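Local atomic coordinates of putatuve endo-xylanase (Clostridium stercorarium, PDB entry 1O8P), a protein that probably binds xylan and cellulose chains through this family 6 carbohydrate-binding module of a xylan-degrading enzyme, a calcium-containing beta-sandwich. Residues 68-71 and 72-76; 133-136 and 137-141. One frame throughout, in Å; residues are numbered along the deposited sequence.

Contact 1 of 2, residues 68-71 and 72-76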
loop_
_atom_site.group_PDB
_atom_site.type_symbol
_atom_site.label_atom_id
_atom_site.label_comp_id
_atom_site.label_asym_id
_atom_site.label_seq_id
_atom_site.Cartn_x
_atom_site.Cartn_y
_atom_site.Cartn_z
ATOM N N ILE A 68 -7.767 9.662 -0.868
ATOM C CA ILE A 68 -6.475 10.031 -1.481
ATOM C C ILE A 68 -6.706 10.981 -2.680
ATOM O O ILE A 68 -7.490 10.684 -3.585
ATOM C CB ILE A 68 -5.668 8.777 -1.887
ATOM C CG1 ILE A 68 -5.569 7.759 -0.740
ATOM C CG2 ILE A 68 -4.318 9.139 -2.474
ATOM C CD1 ILE A 68 -5.238 8.340 0.642
ATOM N N ASP A 69 -5.996 12.099 -2.683
ATOM C CA ASP A 69 -6.110 13.083 -3.733
ATOM C C ASP A 69 -5.029 12.859 -4.821
ATOM O O ASP A 69 -3.846 13.100 -4.583
ATOM C CB ASP A 69 -6.018 14.464 -3.112
ATOM C CG ASP A 69 -6.207 15.544 -4.108
ATOM O OD1 ASP A 69 -6.445 15.224 -5.286
ATOM O OD2 ASP A 69 -6.107 16.744 -3.827
ATOM N N PHE A 70 -5.455 12.342 -5.990
ATOM C CA PHE A 70 -4.566 11.981 -7.144
ATOM C C PHE A 70 -4.394 13.175 -8.112
ATOM O O PHE A 70 -3.689 13.099 -9.126
ATOM C CB PHE A 70 -5.128 10.749 -7.917
ATOM C CG PHE A 70 -4.887 9.400 -7.210
ATOM C CD1 PHE A 70 -5.669 9.007 -6.115
ATOM C CD2 PHE A 70 -3.867 8.539 -7.632
ATOM C CE1 PHE A 70 -5.441 7.802 -5.457
ATOM C CE2 PHE A 70 -3.649 7.307 -6.990
ATOM C CZ PHE A 70 -4.443 6.945 -5.880
ATOM N N GLY A 71 -5.084 14.275 -7.834
ATOM C CA GLY A 71 -4.944 15.469 -8.637
ATOM C C GLY A 71 -5.284 15.186 -10.073
ATOM O O GLY A 71 -6.294 14.564 -10.355
ATOM N N ASP A 72 -4.440 15.636 -10.996
ATOM C CA ASP A 72 -4.738 15.417 -12.402
ATOM C C ASP A 72 -4.143 14.124 -12.970
ATOM O O ASP A 72 -4.107 13.948 -14.163
ATOM C CB ASP A 72 -4.414 16.638 -13.260
ATOM C CG ASP A 72 -2.969 17.088 -13.133
ATOM O OD1 ASP A 72 -2.096 16.293 -12.708
ATOM O OD2 ASP A 72 -2.610 18.249 -13.435
ATOM N N GLY A 73 -3.712 13.203 -12.113
ATOM C CA GLY A 73 -3.314 11.886 -12.587
ATOM C C GLY A 73 -2.064 11.369 -11.920
ATOM O O GLY A 73 -1.108 12.132 -11.718
ATOM N N ALA A 74 -2.073 10.087 -11.562
ATOM C CA ALA A 74 -0.863 9.315 -11.237
ATOM C C ALA A 74 -0.823 8.052 -12.113
ATOM O O ALA A 74 -1.871 7.494 -12.451
ATOM C CB ALA A 74 -0.793 8.959 -9.772
ATOM N N THR A 75 0.377 7.615 -12.481
ATOM C CA THR A 75 0.526 6.482 -13.400
ATOM C C THR A 75 1.463 5.442 -12.801
ATOM O O THR A 75 1.748 4.437 -13.431
ATOM C CB THR A 75 1.115 6.955 -14.758
ATOM O OG1 THR A 75 2.205 7.847 -14.477
ATOM C CG2 THR A 75 0.149 7.850 -15.519
ATOM N N SER A 76 1.946 5.661 -11.589
ATOM C CA SER A 76 2.817 4.669 -10.977
ATOM C C SER A 76 2.698 4.679 -9.451
ATOM O O SER A 76 2.279 5.682 -8.873
ATOM C CB SER A 76 4.258 4.850 -11.514
ATOM O OG SER A 76 5.227 4.953 -10.521
#
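Phe70 and Gly73 close a type II' beta turn that carries the chain from strand 62-69 of one sheet to strand 74-82 of the other, so this is a turn between the two layers of a beta-sandwich. The evidence for the turn is the bond from Gly73 N to Phe70 O, 3.0 Å long with an N-H...O angle of 158°; the donor lies tilted out of the carbonyl plane. Asp72 N also comes close to Phe70 O, but at a poor angle, which leaves Gly73 as the donor of the turn. Glycines flank Asp72: Gly71 has a positive phi of 58°, and Gly73 combines positive phi with an extended psi, a conformation open in practice to glycine.

The tight side faces the sandwich interior. With CG beside its own backbone N and anti to the carbonyl carbon (chi1 -77°), Phe70 presents the edge of its ring to Ala74, whose methyl sits near the ring plane with CB 3.8 Å from CD2. Phe146 meets the same ring with planes at about 55°, and Ile131 of strand 128-135 also touches it, burying the aromatic group between the layers.

The solvent side is looser. Gly71 and Asp72 are exposed, and the Asp72 side chain sets off away from 68-71. Overlapping the start of the turn, Asp69 forms an Asx turn: its OD2 is hydrogen-bonded to Val19 N, while its OD1 accepts from Gly71 N at 3.0 Å, the donor approaching from above the carboxylate plane.

Contact 2 of 2, residues 133-136 and 137-141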
loop_
_atom_site.group_PDB
_atom_site.type_symbol
_atom_site.label_atom_id
_atom_site.label_comp_id
_atom_site.label_asym_id
_atom_site.label_seq_id
_atom_site.Cartn_x
_atom_site.Cartn_y
_atom_site.Cartn_z
ATOM N N LEU A 133 -5.312 -1.785 -0.660
ATOM C CA LEU A 133 -4.202 -2.735 -0.901
ATOM C C LEU A 133 -4.674 -4.155 -0.506
ATOM O O LEU A 133 -5.129 -4.357 0.610
ATOM C CB LEU A 133 -2.970 -2.335 -0.064
ATOM C CG LEU A 133 -2.494 -0.883 -0.234
ATOM C CD1 LEU A 133 -1.269 -0.634 0.686
ATOM C CD2 LEU A 133 -2.147 -0.600 -1.736
ATOM N N VAL A 134 -4.596 -5.102 -1.438
ATOM C CA VAL A 134 -5.019 -6.456 -1.209
ATOM C C VAL A 134 -3.775 -7.314 -1.322
ATOM O O VAL A 134 -3.047 -7.238 -2.304
ATOM C CB VAL A 134 -6.159 -6.907 -2.199
ATOM C CG1 VAL A 134 -6.642 -8.335 -1.867
ATOM C CG2 VAL A 134 -7.334 -5.884 -2.197
ATOM N N PHE A 135 -3.539 -8.116 -0.284
ATOM C CA PHE A 135 -2.316 -8.885 -0.120
ATOM C C PHE A 135 -2.507 -10.394 -0.402
ATOM O O PHE A 135 -3.525 -10.960 -0.011
ATOM C CB PHE A 135 -1.836 -8.704 1.312
ATOM C CG PHE A 135 -1.556 -7.276 1.675
ATOM C CD1 PHE A 135 -0.405 -6.647 1.230
ATOM C CD2 PHE A 135 -2.445 -6.571 2.453
ATOM C CE1 PHE A 135 -0.131 -5.321 1.566
ATOM C CE2 PHE A 135 -2.206 -5.244 2.796
ATOM C CZ PHE A 135 -1.044 -4.624 2.351
ATOM N N SER A 136 -1.528 -11.020 -1.068
ATOM C CA SER A 136 -1.619 -12.440 -1.461
ATOM C C SER A 136 -0.721 -13.329 -0.599
ATOM O O SER A 136 -0.629 -14.552 -0.759
ATOM C CB SER A 136 -1.352 -12.625 -2.967
ATOM O OG SER A 136 0.010 -12.441 -3.261
ATOM N N GLY A 137 -0.102 -12.717 0.378
ATOM C CA GLY A 137 0.830 -13.432 1.210
ATOM C C GLY A 137 1.492 -12.468 2.176
ATOM O O GLY A 137 1.258 -11.261 2.129
ATOM N N PRO A 138 2.277 -13.024 3.093
ATOM C CA PRO A 138 3.022 -12.236 4.100
ATOM C C PRO A 138 3.956 -11.157 3.481
ATOM O O PRO A 138 4.749 -11.446 2.563
ATOM C CB PRO A 138 3.832 -13.307 4.861
ATOM C CG PRO A 138 3.138 -14.658 4.539
ATOM C CD PRO A 138 2.445 -14.482 3.243
ATOM N N VAL A 139 3.832 -9.928 3.969
ATOM C CA VAL A 139 4.662 -8.803 3.549
ATOM C C VAL A 139 4.533 -7.717 4.646
ATOM O O VAL A 139 3.507 -7.606 5.299
ATOM C CB VAL A 139 4.240 -8.244 2.126
ATOM C CG1 VAL A 139 2.778 -7.679 2.145
ATOM C CG2 VAL A 139 5.290 -7.194 1.539
ATOM N N ASN A 140 5.600 -6.972 4.886
ATOM C CA ASN A 140 5.503 -5.763 5.716
ATOM C C ASN A 140 5.531 -4.520 4.839
ATOM O O ASN A 140 6.282 -4.457 3.884
ATOM C CB ASN A 140 6.631 -5.697 6.730
ATOM C CG ASN A 140 6.495 -6.735 7.848
ATOM O OD1 ASN A 140 7.305 -6.751 8.746
ATOM N ND2 ASN A 140 5.468 -7.577 7.809
ATOM N N VAL A 141 4.688 -3.536 5.169
ATOM C CA VAL A 141 4.567 -2.332 4.381
ATOM C C VAL A 141 4.758 -1.130 5.297
ATOM O O VAL A 141 4.003 -0.945 6.249
ATOM C CB VAL A 141 3.224 -2.226 3.646
ATOM C CG1 VAL A 141 3.298 -1.096 2.563
ATOM C CG2 VAL A 141 2.796 -3.597 3.019
HETATM O O HOH W 1 1.052 -9.400 0.017
#
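A loop joining two strands of different sheets, 128-135 and 140-147, holds this contact, and the Phe135 ring lies on its inner side. Two valines from the far limb meet the ring at neighbouring carbons. Val139 sends in CG1, 3.5 Å from Phe135 CD1, with the two side chains crossing at about a right angle. At chi1 63° CG1 is flanked by backbone N and carbonyl carbon, its bond to CB aimed at the ring. Val141 adds CG2, 3.7 Å from Phe135 CE1. Both methyls approach obliquely, and the interaction is purely apolar.

This is interior packing of the beta-sandwich of a family 6 carbohydrate-binding module: Ile54 of strand 52-55 touches both Phe135 and Val141, and Ile89 of strand 87-93 also reaches the ring. The Val141 side chain lies about 7 Å from the bound calcium ion, whose site includes Gln30, Glu32, Ser52 and Asp142, the residue next along the chain.

No direct hydrogen bond joins the two limbs. Instead a water spans the bend, donating to Gly137 O at 2.8 Å and accepting a weak bond from Ser136 N at 3.2 Å; it lies in the plane of the Phe135 ring, at its edge. Gly137 is almost fully extended, at phi 175°, where a CB would clash with Ser136 O. The hydroxyl of Ser136 is engaged by Thr88 and Thr87. Asn140 ND2 donates a nearly straight hydrogen bond to Val139 O (3.2 Å), in its own amide plane but above the carbonyl plane, almost perpendicular to C=O.

Both contacts join the same pair of sheets: strands 62-69 and 128-135 are neighbours in one, and strands 74-82 and 140-147 are neighbours in the other. They lie on opposite sides of the chain's centre, with centres about 22 Å apart and nearest atoms about 9 Å apart. Contact 1, about 15 Å from the chain's centre, combines a buried phenylalanine with an exposed apex and is closed by a direct backbone hydrogen bond. Contact 2 lies deeper, about 8 Å from that centre; two valine methyls pack on its aromatic ring, and the limbs share no direct hydrogen bond but are linked by a water, one of whose bonds is weak.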